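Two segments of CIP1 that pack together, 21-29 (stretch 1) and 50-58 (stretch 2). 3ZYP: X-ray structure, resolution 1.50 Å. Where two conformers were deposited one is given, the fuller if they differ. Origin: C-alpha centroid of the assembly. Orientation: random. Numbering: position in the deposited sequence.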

# COMPACT_ATOMS: atom_id res chain seq x y z
N ASP A 21 1.42 3.16 -17.99
CA ASP A 21 1.39 2.36 -19.24
C ASP A 21 0.05 2.31 -19.97
O ASP A 21 0.00 2.55 -21.18
N CYS A 22 -1.02 1.96 -19.25
CA CYS A 22 -2.35 1.86 -19.84
C CYS A 22 -3.42 2.20 -18.82
O CYS A 22 -3.19 2.13 -17.60
N ASN A 23 -4.59 2.60 -19.31
CA ASN A 23 -5.70 3.01 -18.46
C ASN A 23 -7.04 2.67 -19.11
O ASN A 23 -7.46 3.33 -20.06
N GLN A 24 -7.69 1.64 -18.59
CA GLN A 24 -8.91 1.12 -19.19
C GLN A 24 -9.89 0.58 -18.15
O GLN A 24 -9.83 -0.58 -17.76
N GLY A 25 -10.79 1.45 -17.70
CA GLY A 25 -11.93 0.99 -16.91
C GLY A 25 -11.93 1.28 -15.42
O GLY A 25 -12.97 1.21 -14.79
N GLY A 26 -10.76 1.58 -14.85
CA GLY A 26 -10.71 1.92 -13.42
C GLY A 26 -11.27 3.30 -13.14
O GLY A 26 -11.28 4.17 -14.02
N THR A 27 -11.77 3.50 -11.93
CA THR A 27 -12.25 4.82 -11.52
C THR A 27 -11.73 5.26 -10.15
O THR A 27 -11.52 4.45 -9.24
N VAL A 28 -11.48 6.56 -10.05
CA VAL A 28 -11.23 7.23 -8.78
C VAL A 28 -12.27 8.33 -8.61
O VAL A 28 -12.49 9.15 -9.51
N SER A 29 -12.87 8.40 -7.42
CA SER A 29 -13.85 9.44 -7.13
C SER A 29 -13.93 9.74 -5.65
O SER A 29 -13.59 8.89 -4.83
N GLY A 50 -7.77 -6.79 -16.62
CA GLY A 50 -6.42 -7.15 -16.18
C GLY A 50 -5.63 -5.96 -15.67
O GLY A 50 -6.20 -5.02 -15.11
N TYR A 51 -4.33 -5.98 -15.89
CA TYR A 51 -3.43 -4.90 -15.45
C TYR A 51 -3.92 -3.52 -15.85
O TYR A 51 -3.89 -2.60 -15.05
N CYS A 52 -4.39 -3.38 -17.08
CA CYS A 52 -4.82 -2.09 -17.63
C CYS A 52 -6.06 -1.53 -16.92
O CYS A 52 -6.40 -0.35 -17.08
N GLY A 53 -6.76 -2.38 -16.17
CA GLY A 53 -7.91 -1.92 -15.37
C GLY A 53 -7.46 -1.16 -14.12
O GLY A 53 -8.29 -0.63 -13.38
N HIS A 54 -6.15 -1.10 -13.90
CA HIS A 54 -5.61 -0.46 -12.70
C HIS A 54 -5.87 1.04 -12.66
O HIS A 54 -6.05 1.70 -13.70
N ILE A 55 -5.87 1.60 -11.46
CA ILE A 55 -5.85 3.04 -11.31
C ILE A 55 -5.45 3.41 -9.89
O ILE A 55 -5.69 2.64 -8.97
N PHE A 56 -4.83 4.58 -9.76
CA PHE A 56 -4.35 5.11 -8.48
C PHE A 56 -4.53 6.62 -8.43
O PHE A 56 -4.68 7.26 -9.47
N PHE A 57 -4.52 7.18 -7.23
CA PHE A 57 -4.24 8.61 -7.06
C PHE A 57 -3.03 8.68 -6.14
O PHE A 57 -2.77 7.76 -5.37
N GLY A 58 -2.29 9.77 -6.19
CA GLY A 58 -1.09 9.82 -5.39
C GLY A 58 -0.35 11.13 -5.41
O GLY A 58 -0.87 12.16 -5.87

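The apolar centre lies where V28 of the first strand meets I55 and F57 of the second. All three side chains point toward the opposing stretch. V28 has chi1 t. Its CG2 lies 3.8 Å from I55 CG1, and its CG1 lies 4.0 Å from F57 CD1. I55 is t at both chi1 and chi2 and has the largest area covered by the other stretch. Its CG2 rests 3.7 Å from T27 O, and its CD1 reaches 3.6 Å from G26 O. The F57 ring, with chi1 p, meets V28 obliquely. F56 (chi1 m) and T27 (chi1 p) point away and add little.

Next to this patch the backbones come close at G26. A CB here would point toward the second stretch and clash with G53 O and I55 CG2. G53 CA also makes a CA-H...O contact with Q24 O, at 3.3 Å.

Further out, C22 (chi1 p) and C52 (chi1 m) bring their SG atoms to 2.5 Å. This is far inside van der Waals contact for two sulfurs. Both residues have two deposited conformers, of which one is given. C22 SG also sits 3.6 Å from Y51 CD2, at the edge of the ring.

Three hydrogen bonds lie near the cysteines. Q24 N donates to C52 O at 2.8 Å. H54 (chi1 p) has its CB directed away, but its ring end returns, and NE2 donates to C22 O at 2.8 Å. ND1 is hydrogen-bonded elsewhere in the structure. Y51 (chi1 t) extends its hydroxyl, and OH donates to D21 OD2 (chi1 m) at 2.9 Å.

Water 1 bridges the stretches. G26 N donates to its oxygen at 2.8 Å; N23 OD1 and H54 O each lie 2.7 Å from the water oxygen, within reach of its protons. N23 (chi1 t) points away at CB, yet its amide end comes nearer.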

# COMPACT_ATOMS: atom_id res chain seq x y z
CB ASP A 21 1.91 0.93 -18.99
CG ASP A 21 3.21 0.91 -18.21
OD1 ASP A 21 4.22 1.45 -18.71
OD2 ASP A 21 3.21 0.36 -17.08
CB CYS A 22 -2.58 0.46 -20.42
SG CYS A 22 -2.00 -0.88 -19.35
CB ASN A 23 -5.59 4.51 -18.16
CG ASN A 23 -6.65 4.99 -17.18
OD1 ASN A 23 -7.56 4.25 -16.78
ND2 ASN A 23 -6.55 6.26 -16.79
CB GLN A 24 -8.55 0.04 -20.22
CG GLN A 24 -9.69 -0.46 -21.10
CD GLN A 24 -9.23 -1.55 -22.06
OE1 GLN A 24 -8.10 -1.54 -22.53
NE2 GLN A 24 -10.12 -2.49 -22.36
CB THR A 27 -13.80 4.94 -11.46
OG1 THR A 27 -14.32 4.04 -10.48
CG2 THR A 27 -14.45 4.67 -12.83
CB VAL A 28 -9.81 7.90 -8.76
CG1 VAL A 28 -9.59 8.64 -7.45
CG2 VAL A 28 -8.72 6.88 -8.98
CB SER A 29 -15.23 9.02 -7.65
OG SER A 29 -15.64 7.77 -7.09
CB TYR A 51 -2.02 -5.12 -16.01
CG TYR A 51 -1.04 -4.00 -15.75
CD1 TYR A 51 -0.28 -3.98 -14.58
CD2 TYR A 51 -0.87 -2.96 -16.67
CE1 TYR A 51 0.65 -2.97 -14.34
CE2 TYR A 51 0.04 -1.94 -16.43
CZ TYR A 51 0.79 -1.95 -15.26
OH TYR A 51 1.69 -0.94 -15.00
CB CYS A 52 -5.07 -2.23 -19.13
SG CYS A 52 -3.60 -2.69 -20.09
CB HIS A 54 -4.11 -0.75 -12.52
CG HIS A 54 -3.22 -0.13 -13.56
ND1 HIS A 54 -1.85 -0.12 -13.44
CD2 HIS A 54 -3.50 0.47 -14.75
CE1 HIS A 54 -1.32 0.48 -14.50
NE2 HIS A 54 -2.30 0.83 -15.31
CB ILE A 55 -7.22 3.67 -11.68
CG1 ILE A 55 -7.10 5.17 -11.98
CG2 ILE A 55 -8.28 3.33 -10.63
CD1 ILE A 55 -8.26 5.72 -12.80
CB PHE A 56 -2.84 4.83 -8.30
CG PHE A 56 -2.48 3.36 -8.32
CD1 PHE A 56 -2.22 2.72 -9.54
CD2 PHE A 56 -2.38 2.63 -7.14
CE1 PHE A 56 -1.88 1.36 -9.55
CE2 PHE A 56 -2.05 1.28 -7.14
CZ PHE A 56 -1.81 0.64 -8.36
CB PHE A 57 -5.44 9.38 -6.48
CG PHE A 57 -5.78 8.96 -5.07
CD1 PHE A 57 -6.65 7.88 -4.84
CD2 PHE A 57 -5.26 9.66 -3.98
CE1 PHE A 57 -6.93 7.48 -3.53
CE2 PHE A 57 -5.54 9.26 -2.67
CZ PHE A 57 -6.39 8.18 -2.45
O HOH W 1 -8.07 1.88 -15.52